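Local coordinates for DNA replication and repair protein RecF (Caldanaerobacter subterraneus subsp. tengcongensis, PDB 5Z69) that binds ATP, probably binds single-stranded DNA, and acts as a recombination mediator in the RecFOR pathway of DNA repair, at residues A[46-51]-A[58-63]; A[62-67]-A[93-98]; A[100-103]-A[108-111]. One frame throughout, in Å; residues are numbered along the deposited sequence.

Contact 1: A[46-51]-A[58-63]; sequences LLEAIR and SFRGSK. With AGS (phosphothiophosphoric acid-adenylate ester), chain C.
E48, on helix 43-55, meets S58, F59 and R60 of the loop that follows the helix, and these pairs make the tight half of the contact. The rim of the F59 ring is set against the helix backbone: CE2 of F59 lies 3.5 Å from CA of E48 and near the ring plane, so the ring meets E48 by its edge. CG of R60 lies over one face of the same ring, offset toward the rim. Beyond this ring the carboxylate of E48 is gripped by two side chains. Its chain runs out extended, CG anti to the backbone N (chi1 -179°), which carries OE1 to OG of S58, a hydrogen bond whose modelled 2.4 Å is too short to be trusted in detail. OE2 of E48 forms a salt bridge with NH1 of R60 at 2.9 Å; the hydrogen bond within it is weak, with an N-H...O angle of 126°, and the carboxylate and guanidinium planes stand 72° apart. OG of S58 also accepts from N of R60 at 3.1 Å, an ST turn inside the type I turn 58-61. The looser side lies toward R51, which is partly exposed: its CG comes no nearer than 3.9 Å to CB of F59, while its NH1 is hydrogen-bonded to OG1 of T122. Here a water bridges O of E48 and N of F59. E48 also forms a salt bridge with R19, so its negative charge is probably shared between R19 and R60. NH2 of R60 has a weak, less certain bond to O2A of the ATP analogue's alpha-phosphate, consistent with E48 being a second-shell partner of this pocket arginine.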
loop_
_atom_site.group_PDB
_atom_site.type_symbol
_atom_site.label_atom_id
_atom_site.label_comp_id
_atom_site.label_asym_id
_atom_site.label_seq_id
_atom_site.Cartn_x
_atom_site.Cartn_y
_atom_site.Cartn_z
ATOM N N LEU A 46 15.589 -33.696 7.487
ATOM C CA LEU A 46 15.108 -34.191 8.781
ATOM C C LEU A 46 14.274 -33.115 9.482
ATOM O O LEU A 46 13.221 -33.421 10.072
ATOM C CB LEU A 46 16.273 -34.649 9.652
ATOM C CG LEU A 46 15.924 -34.972 11.109
ATOM C CD1 LEU A 46 14.933 -36.125 11.228
ATOM C CD2 LEU A 46 17.200 -35.289 11.878
ATOM N N LEU A 47 14.734 -31.867 9.427
ATOM C CA LEU A 47 13.942 -30.752 9.946
ATOM C C LEU A 47 12.615 -30.626 9.210
ATOM O O LEU A 47 11.566 -30.362 9.825
ATOM C CB LEU A 47 14.725 -29.442 9.836
ATOM C CG LEU A 47 15.391 -28.956 11.133
ATOM C CD1 LEU A 47 16.111 -30.085 11.815
ATOM C CD2 LEU A 47 16.348 -27.830 10.879
ATOM N N GLU A 48 12.648 -30.850 7.898
ATOM C CA GLU A 48 11.430 -30.827 7.110
ATOM C C GLU A 48 10.472 -31.929 7.583
ATOM O O GLU A 48 9.265 -31.725 7.645
ATOM C CB GLU A 48 11.753 -30.995 5.621
ATOM C CG GLU A 48 10.548 -30.953 4.672
ATOM C CD GLU A 48 10.975 -31.074 3.193
ATOM O OE1 GLU A 48 10.593 -30.209 2.369
ATOM O OE2 GLU A 48 11.700 -32.026 2.864
ATOM N N ALA A 49 11.011 -33.094 7.916
ATOM C CA ALA A 49 10.181 -34.181 8.433
ATOM C C ALA A 49 9.587 -33.811 9.796
ATOM O O ALA A 49 8.420 -34.083 10.074
ATOM C CB ALA A 49 10.993 -35.475 8.526
ATOM N N ILE A 50 10.382 -33.185 10.650
ATOM C CA ILE A 50 9.875 -32.768 11.954
ATOM C C ILE A 50 8.817 -31.674 11.820
ATOM O O ILE A 50 7.763 -31.758 12.440
ATOM C CB ILE A 50 11.007 -32.287 12.858
ATOM C CG1 ILE A 50 11.956 -33.452 13.105
ATOM C CG2 ILE A 50 10.437 -31.764 14.178
ATOM C CD1 ILE A 50 13.329 -33.048 13.574
ATOM N N ARG A 51 9.078 -30.665 10.988
ATOM C CA ARG A 51 8.131 -29.566 10.779
ATOM C C ARG A 51 6.828 -30.021 10.113
ATOM O O ARG A 51 5.761 -29.423 10.319
ATOM C CB ARG A 51 8.804 -28.475 9.944
ATOM C CG ARG A 51 7.927 -27.275 9.618
ATOM C CD ARG A 51 7.540 -26.463 10.839
ATOM N NE ARG A 51 6.907 -25.207 10.430
ATOM C CZ ARG A 51 6.214 -24.395 11.223
ATOM N NH1 ARG A 51 6.053 -24.674 12.513
ATOM N NH2 ARG A 51 5.677 -23.288 10.714
ATOM N N SER A 58 5.601 -29.138 3.604
ATOM C CA SER A 58 7.016 -28.779 3.547
ATOM C C SER A 58 7.219 -27.306 3.896
ATOM O O SER A 58 6.585 -26.448 3.291
ATOM C CB SER A 58 7.570 -29.040 2.141
ATOM O OG SER A 58 8.882 -28.522 1.994
ATOM N N PHE A 59 8.112 -26.998 4.835
ATOM C CA PHE A 59 8.424 -25.591 5.117
ATOM C C PHE A 59 9.170 -24.947 3.950
ATOM O O PHE A 59 9.293 -23.738 3.888
ATOM C CB PHE A 59 9.237 -25.429 6.410
ATOM C CG PHE A 59 10.681 -25.840 6.297
ATOM C CD1 PHE A 59 11.660 -24.914 5.963
ATOM C CD2 PHE A 59 11.072 -27.145 6.565
ATOM C CE1 PHE A 59 12.992 -25.291 5.864
ATOM C CE2 PHE A 59 12.414 -27.532 6.480
ATOM C CZ PHE A 59 13.371 -26.603 6.124
ATOM N N ARG A 60 9.679 -25.758 3.036
ATOM C CA ARG A 60 10.395 -25.228 1.888
ATOM C C ARG A 60 9.446 -24.894 0.742
ATOM O O ARG A 60 9.865 -24.354 -0.281
ATOM C CB ARG A 60 11.432 -26.224 1.400
ATOM C CG ARG A 60 12.532 -26.537 2.366
ATOM C CD ARG A 60 12.849 -28.006 2.245
ATOM N NE ARG A 60 14.272 -28.241 2.131
ATOM C CZ ARG A 60 14.830 -29.441 2.163
ATOM N NH1 ARG A 60 14.078 -30.527 2.305
ATOM N NH2 ARG A 60 16.146 -29.549 2.048
ATOM N N GLY A 61 8.170 -25.234 0.911
ATOM C CA GLY A 61 7.184 -24.995 -0.125
ATOM C C GLY A 61 7.131 -26.084 -1.182
ATOM O O GLY A 61 6.468 -25.914 -2.205
ATOM N N SER A 62 7.809 -27.208 -0.941
ATOM C CA SER A 62 7.841 -28.305 -1.920
ATOM C C SER A 62 6.517 -29.044 -2.008
ATOM O O SER A 62 5.802 -29.148 -1.023
ATOM C CB SER A 62 8.946 -29.292 -1.574
ATOM O OG SER A 62 10.154 -28.613 -1.289
ATOM N N LYS A 63 6.190 -29.557 -3.193
ATOM C CA LYS A 63 5.034 -30.431 -3.345
ATOM C C LYS A 63 5.294 -31.716 -2.582
ATOM O O LYS A 63 6.435 -32.159 -2.505
ATOM C CB LYS A 63 4.762 -30.771 -4.819
ATOM C CG LYS A 63 4.825 -29.594 -5.781
ATOM C CD LYS A 63 4.989 -30.100 -7.209
HETATM P PG AGS C . 20.834 -27.922 4.715
HETATM S S1G AGS C . 21.107 -27.592 6.622
HETATM O O2G AGS C . 22.125 -27.507 3.931
HETATM O O3G AGS C . 19.668 -26.989 4.263
HETATM P PB AGS C . 21.431 -30.493 3.700
HETATM O O1B AGS C . 21.878 -31.605 4.590
HETATM O O2B AGS C . 22.626 -29.703 3.139
HETATM O O3B AGS C . 20.470 -29.443 4.461
HETATM P PA AGS C . 19.243 -31.732 2.437
HETATM O O1A AGS C . 18.892 -32.169 3.865
HETATM O O2A AGS C . 18.355 -30.732 1.763
HETATM O O3A AGS C . 20.724 -31.136 2.427
HETATM O "O5'" AGS C . 19.394 -32.980 1.528
HETATM C "C5'" AGS C . 18.813 -32.974 0.254
HETATM C "C4'" AGS C . 19.503 -34.086 -0.474
HETATM O "O4'" AGS C . 18.570 -35.172 -0.666
HETATM C "C3'" AGS C . 20.003 -33.697 -1.861
HETATM O "O3'" AGS C . 21.212 -34.384 -2.166
HETATM C "C2'" AGS C . 18.818 -34.069 -2.756
HETATM O "O2'" AGS C . 19.221 -34.408 -4.080
HETATM C "C1'" AGS C . 18.252 -35.300 -2.038
HETATM N N9 AGS C . 16.812 -35.449 -2.173
HETATM C C8 AGS C . 15.862 -34.455 -2.184
HETATM N N7 AGS C . 14.639 -34.890 -2.351
HETATM C C5 AGS C . 14.784 -36.262 -2.454
HETATM C C6 AGS C . 13.862 -37.310 -2.646
HETATM N N6 AGS C . 12.544 -37.119 -2.755
HETATM N N1 AGS C . 14.343 -38.570 -2.728
HETATM C C2 AGS C . 15.661 -38.764 -2.612
HETATM N N3 AGS C . 16.627 -37.860 -2.431
HETATM C C4 AGS C . 16.117 -36.624 -2.356
HETATM O O HOH W 1 8.026 -29.187 6.738
#

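Contact 2: A[62-67]-A[93-98]; sequences SKMSEL and FGYKVN. With AGS (phosphothiophosphoric acid-adenylate ester), chain C.
F93 opens the strand side of the contact by meeting M64 through the sulfur: SD of M64 is 3.7 Å from CE1 of F93. The line from SD to the centroid of the F93 ring lies 71° off the ring normal, an oblique Met-aromatic contact. Two residues on, Y95 carries the larger share. CB of M64 sits over the centre of one face of the Y95 ring, 3.6 Å from the centroid and 12° off the normal, which meets the geometry of a CH-pi contact. SD of M64 lies over the face of Y95 as well, 4.6 Å from its centroid, so one methionine serves both rings; with chi1 and chi2 both near -78°, its chain bends so that SD reaches each of them. Past the ring, a water accepts from N of S65 at 3.0 Å and bonds OH of Y95 weakly. Were Y95 replaced by an alanine, CB and SD of M64 would probably lose the ring face they rest on, and the water its weak hydroxyl partner. The CA atoms come nearest at V97, 5.9 Å from CA of S65, without side-chain contact. On the side of the nucleotide, O of E66 accepts from N6 of AGS, its adenine amine, at 2.8 Å. M64 and F93 both touch L52 of helix 43-55, while M64 also packs on F75 of strand 74-83 and K101 of strand 101-105, joining the loop to helix and sheet.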
loop_
_atom_site.group_PDB
_atom_site.type_symbol
_atom_site.label_atom_id
_atom_site.label_comp_id
_atom_site.label_asym_id
_atom_site.label_seq_id
_atom_site.Cartn_x
_atom_site.Cartn_y
_atom_site.Cartn_z
ATOM N N SER A 62 7.809 -27.208 -0.941
ATOM C CA SER A 62 7.841 -28.305 -1.920
ATOM C C SER A 62 6.517 -29.044 -2.008
ATOM O O SER A 62 5.802 -29.148 -1.023
ATOM C CB SER A 62 8.946 -29.292 -1.574
ATOM O OG SER A 62 10.154 -28.613 -1.289
ATOM N N LYS A 63 6.190 -29.557 -3.193
ATOM C CA LYS A 63 5.034 -30.431 -3.345
ATOM C C LYS A 63 5.294 -31.716 -2.582
ATOM O O LYS A 63 6.435 -32.159 -2.505
ATOM C CB LYS A 63 4.762 -30.771 -4.819
ATOM C CG LYS A 63 4.825 -29.594 -5.781
ATOM C CD LYS A 63 4.989 -30.100 -7.209
ATOM N N MET A 64 4.224 -32.309 -2.058
ATOM C CA MET A 64 4.263 -33.607 -1.377
ATOM C C MET A 64 5.027 -34.677 -2.146
ATOM O O MET A 64 5.854 -35.376 -1.575
ATOM C CB MET A 64 2.839 -34.103 -1.130
ATOM C CG MET A 64 2.150 -33.446 0.030
ATOM S SD MET A 64 2.759 -34.188 1.552
ATOM C CE MET A 64 3.502 -32.766 2.302
ATOM N N SER A 65 4.762 -34.798 -3.447
ATOM C CA SER A 65 5.412 -35.841 -4.250
ATOM C C SER A 65 6.939 -35.686 -4.261
ATOM O O SER A 65 7.664 -36.637 -4.514
ATOM C CB SER A 65 4.868 -35.832 -5.693
ATOM O OG SER A 65 5.194 -34.619 -6.365
ATOM N N GLU A 66 7.432 -34.484 -3.981
ATOM C CA GLU A 66 8.878 -34.288 -3.929
ATOM C C GLU A 66 9.510 -34.840 -2.664
ATOM O O GLU A 66 10.723 -35.049 -2.631
ATOM C CB GLU A 66 9.227 -32.811 -4.044
ATOM C CG GLU A 66 8.793 -32.147 -5.337
ATOM C CD GLU A 66 9.176 -30.668 -5.327
ATOM O OE1 GLU A 66 10.382 -30.366 -5.170
ATOM O OE2 GLU A 66 8.270 -29.814 -5.407
ATOM N N LEU A 67 8.710 -35.068 -1.623
ATOM C CA LEU A 67 9.256 -35.625 -0.377
ATOM C C LEU A 67 9.378 -37.141 -0.420
ATOM O O LEU A 67 10.013 -37.766 0.461
ATOM C CB LEU A 67 8.392 -35.237 0.830
ATOM C CG LEU A 67 7.980 -33.775 0.983
ATOM C CD1 LEU A 67 7.586 -33.495 2.420
ATOM C CD2 LEU A 67 9.091 -32.868 0.543
ATOM N N PHE A 93 1.885 -39.316 9.593
ATOM C CA PHE A 93 1.628 -38.673 8.296
ATOM C C PHE A 93 2.150 -39.580 7.192
ATOM O O PHE A 93 3.363 -39.762 7.058
ATOM C CB PHE A 93 2.317 -37.313 8.235
ATOM C CG PHE A 93 1.862 -36.431 7.100
ATOM C CD1 PHE A 93 2.136 -36.766 5.768
ATOM C CD2 PHE A 93 1.200 -35.243 7.356
ATOM C CE1 PHE A 93 1.724 -35.916 4.702
ATOM C CE2 PHE A 93 0.788 -34.383 6.296
ATOM C CZ PHE A 93 1.051 -34.731 4.979
ATOM N N GLY A 94 1.233 -40.179 6.437
ATOM C CA GLY A 94 1.591 -41.041 5.326
ATOM C C GLY A 94 1.104 -40.406 4.020
ATOM O O GLY A 94 -0.022 -39.921 3.935
ATOM N N TYR A 95 1.954 -40.375 3.005
ATOM C CA TYR A 95 1.527 -39.874 1.691
ATOM C C TYR A 95 1.909 -40.844 0.573
ATOM O O TYR A 95 3.061 -41.254 0.508
ATOM C CB TYR A 95 2.136 -38.510 1.400
ATOM C CG TYR A 95 1.896 -38.008 -0.029
ATOM C CD1 TYR A 95 0.701 -37.391 -0.384
ATOM C CD2 TYR A 95 2.874 -38.147 -1.012
ATOM C CE1 TYR A 95 0.477 -36.931 -1.695
ATOM C CE2 TYR A 95 2.665 -37.691 -2.320
ATOM C CZ TYR A 95 1.466 -37.084 -2.651
ATOM O OH TYR A 95 1.274 -36.627 -3.941
ATOM N N LYS A 96 0.957 -41.176 -0.301
ATOM C CA LYS A 96 1.211 -42.045 -1.479
ATOM C C LYS A 96 1.237 -41.223 -2.770
ATOM O O LYS A 96 0.445 -40.290 -2.901
ATOM C CB LYS A 96 0.128 -43.108 -1.643
ATOM C CG LYS A 96 0.222 -44.332 -0.804
ATOM C CD LYS A 96 -0.608 -45.450 -1.444
ATOM C CE LYS A 96 0.014 -45.952 -2.748
ATOM N NZ LYS A 96 -0.461 -47.353 -3.049
ATOM N N VAL A 97 2.088 -41.596 -3.736
ATOM C CA VAL A 97 2.242 -40.802 -4.973
ATOM C C VAL A 97 0.947 -40.662 -5.765
ATOM O O VAL A 97 0.811 -39.720 -6.547
ATOM C CB VAL A 97 3.317 -41.382 -5.927
ATOM C CG1 VAL A 97 4.704 -41.201 -5.350
ATOM C CG2 VAL A 97 3.045 -42.853 -6.234
ATOM N N ASN A 98 -0.010 -41.568 -5.565
ATOM C CA ASN A 98 -1.322 -41.410 -6.214
ATOM C C ASN A 98 -2.190 -40.320 -5.567
ATOM O O ASN A 98 -3.332 -40.106 -5.972
ATOM C CB ASN A 98 -2.087 -42.747 -6.238
ATOM C CG ASN A 98 -2.324 -43.316 -4.858
ATOM O OD1 ASN A 98 -2.124 -42.639 -3.846
ATOM N ND2 ASN A 98 -2.761 -44.571 -4.803
HETATM P PG AGS C . 20.834 -27.922 4.715
HETATM S S1G AGS C . 21.107 -27.592 6.622
HETATM O O2G AGS C . 22.125 -27.507 3.931
HETATM O O3G AGS C . 19.668 -26.989 4.263
HETATM P PB AGS C . 21.431 -30.493 3.700
HETATM O O1B AGS C . 21.878 -31.605 4.590
HETATM O O2B AGS C . 22.626 -29.703 3.139
HETATM O O3B AGS C . 20.470 -29.443 4.461
HETATM P PA AGS C . 19.243 -31.732 2.437
HETATM O O1A AGS C . 18.892 -32.169 3.865
HETATM O O2A AGS C . 18.355 -30.732 1.763
HETATM O O3A AGS C . 20.724 -31.136 2.427
HETATM O "O5'" AGS C . 19.394 -32.980 1.528
HETATM C "C5'" AGS C . 18.813 -32.974 0.254
HETATM C "C4'" AGS C . 19.503 -34.086 -0.474
HETATM O "O4'" AGS C . 18.570 -35.172 -0.666
HETATM C "C3'" AGS C . 20.003 -33.697 -1.861
HETATM O "O3'" AGS C . 21.212 -34.384 -2.166
HETATM C "C2'" AGS C . 18.818 -34.069 -2.756
HETATM O "O2'" AGS C . 19.221 -34.408 -4.080
HETATM C "C1'" AGS C . 18.252 -35.300 -2.038
HETATM N N9 AGS C . 16.812 -35.449 -2.173
HETATM C C8 AGS C . 15.862 -34.455 -2.184
HETATM N N7 AGS C . 14.639 -34.890 -2.351
HETATM C C5 AGS C . 14.784 -36.262 -2.454
HETATM C C6 AGS C . 13.862 -37.310 -2.646
HETATM N N6 AGS C . 12.544 -37.119 -2.755
HETATM N N1 AGS C . 14.343 -38.570 -2.728
HETATM C C2 AGS C . 15.661 -38.764 -2.612
HETATM N N3 AGS C . 16.627 -37.860 -2.431
HETATM C C4 AGS C . 16.117 -36.624 -2.356
HETATM O O HOH W 2 2.439 -33.589 -4.816
#

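Contact 3: A[100-103]-A[108-111]; sequences NKVI and NKLK
I103 and L110 hold the two segments together through one backbone bond, one bridging water and one apolar contact. The direct bond runs from N of L110 to O of I103 at 2.7 Å. Its N-H...O angle of 173° shows a nearly straight bond. The C=O...N angle of 162° shows that the amide approaches close to the line of the carbonyl. The same oxygen has a second, weaker visitor: CA of K109 lies 3.3 Å from O of I103, with 139° at the hydrogen, a CA-H...O contact. The amide and carbonyl beside this bond are joined through solvent rather than directly. One water accepts from N of I103 at 2.7 Å and donates to O of L110 at 2.8 Å, consistent with a water inserted where the second bond of an antiparallel pair would lie.

The apolar part belongs to the same two residues. The CG2 branch of I103 touches CD1 of L110 at 3.6 Å, the two side chains crossing obliquely. CG2 of I103 stands anti to the backbone N, beside the carbonyl carbon, which places this methyl near the carbonyl that accepts the L110 amide. I103 is buried and also packs on F93, T113 and I116, whereas L110 is partly exposed.

The contact of V102 with K109 is looser. K109 extends fully, all its torsions anti, and its CD passes 4.3 Å from CG1 of V102; this lysine is exposed and meets V102 through its aliphatic chain.

These contacts belong to the beta hairpin of strands 101-105 and 108-109 at the margin of an antiparallel sheet: strand 101-105 pairs on its other side with strand 86-96, and the short strand 108-109 is the outermost within the chain.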
loop_
_atom_site.group_PDB
_atom_site.type_symbol
_atom_site.label_atom_id
_atom_site.label_comp_id
_atom_site.label_asym_id
_atom_site.label_seq_id
_atom_site.Cartn_x
_atom_site.Cartn_y
_atom_site.Cartn_z
ATOM N N ASN A 100 -3.133 -40.073 -2.261
ATOM C CA ASN A 100 -3.700 -40.456 -0.966
ATOM C C ASN A 100 -2.831 -40.058 0.227
ATOM O O ASN A 100 -1.719 -40.573 0.382
ATOM C CB ASN A 100 -3.931 -41.966 -0.928
ATOM C CG ASN A 100 -4.961 -42.416 -1.941
ATOM O OD1 ASN A 100 -5.800 -41.625 -2.369
ATOM N ND2 ASN A 100 -4.909 -43.693 -2.324
ATOM N N LYS A 101 -3.317 -39.152 1.069
ATOM C CA LYS A 101 -2.597 -38.914 2.314
ATOM C C LYS A 101 -3.436 -39.362 3.511
ATOM O O LYS A 101 -4.668 -39.289 3.495
ATOM C CB LYS A 101 -2.147 -37.451 2.440
ATOM C CG LYS A 101 -3.197 -36.437 2.692
ATOM C CD LYS A 101 -2.556 -35.037 2.832
ATOM C CE LYS A 101 -1.747 -34.641 1.601
ATOM N NZ LYS A 101 -1.423 -33.179 1.586
ATOM N N VAL A 102 -2.751 -39.904 4.513
ATOM C CA VAL A 102 -3.396 -40.388 5.723
ATOM C C VAL A 102 -2.698 -39.745 6.910
ATOM O O VAL A 102 -1.503 -39.988 7.139
ATOM C CB VAL A 102 -3.326 -41.932 5.862
ATOM C CG1 VAL A 102 -3.909 -42.386 7.198
ATOM C CG2 VAL A 102 -4.042 -42.625 4.700
ATOM N N ILE A 103 -3.431 -38.909 7.635
ATOM C CA ILE A 103 -2.907 -38.249 8.830
ATOM C C ILE A 103 -3.658 -38.759 10.048
ATOM O O ILE A 103 -4.897 -38.750 10.083
ATOM C CB ILE A 103 -3.028 -36.727 8.745
ATOM C CG1 ILE A 103 -2.395 -36.219 7.456
ATOM C CG2 ILE A 103 -2.398 -36.037 9.985
ATOM C CD1 ILE A 103 -2.605 -34.730 7.258
ATOM N N ASN A 108 -6.330 -41.915 15.380
ATOM C CA ASN A 108 -7.552 -41.461 14.714
ATOM C C ASN A 108 -7.231 -40.674 13.459
ATOM O O ASN A 108 -6.515 -39.670 13.505
ATOM C CB ASN A 108 -8.420 -40.603 15.632
ATOM C CG ASN A 108 -8.688 -41.264 16.965
ATOM O OD1 ASN A 108 -8.599 -40.621 18.013
ATOM N ND2 ASN A 108 -8.996 -42.561 16.938
ATOM N N LYS A 109 -7.791 -41.121 12.341
ATOM C CA LYS A 109 -7.546 -40.464 11.063
ATOM C C LYS A 109 -8.189 -39.090 11.057
ATOM O O LYS A 109 -9.343 -38.925 11.447
ATOM C CB LYS A 109 -8.065 -41.331 9.907
ATOM C CG LYS A 109 -7.808 -40.725 8.533
ATOM C CD LYS A 109 -8.175 -41.691 7.397
ATOM C CE LYS A 109 -7.981 -41.039 6.022
ATOM N NZ LYS A 109 -8.352 -41.985 4.923
ATOM N N LEU A 110 -7.417 -38.090 10.667
ATOM C CA LEU A 110 -7.951 -36.742 10.531
ATOM C C LEU A 110 -8.736 -36.653 9.227
ATOM O O LEU A 110 -8.351 -37.258 8.229
ATOM C CB LEU A 110 -6.828 -35.704 10.554
ATOM C CG LEU A 110 -5.988 -35.730 11.838
ATOM C CD1 LEU A 110 -5.063 -34.522 11.903
ATOM C CD2 LEU A 110 -6.876 -35.789 13.059
ATOM N N LYS A 111 -9.840 -35.914 9.251
ATOM C CA LYS A 111 -10.657 -35.690 8.060
ATOM C C LYS A 111 -10.006 -34.726 7.073
ATOM O O LYS A 111 -10.220 -34.838 5.877
ATOM C CB LYS A 111 -12.034 -35.150 8.452
ATOM C CG LYS A 111 -12.718 -35.916 9.573
ATOM C CD LYS A 111 -13.497 -37.120 9.076
ATOM C CE LYS A 111 -14.116 -37.864 10.253
ATOM N NZ LYS A 111 -15.201 -38.808 9.856
HETATM O O HOH W 3 -5.949 -38.064 7.023
#

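The three contacts pass from the nucleotide to the edge of the antiparallel sheet. Contact 1, partly buried and 11 Å from the centre of the chain, is mainly polar and charged. Contact 2, also partly buried, shares S62 and K63 with it but relies on sulfur and aromatic rings; both touch the bound ATP analogue, one beside its phosphate and the other at its adenine. CD2 of L67 packs 3.6 Å from OE1 of E48 where they meet. Contact 3, a surface contact, combines a backbone bond and a bridging water with one apolar contact. It adjoins contact 2 through neighbouring strands 86-96 and 101-105, while its nearest atoms stay about 8 Å from contact 1.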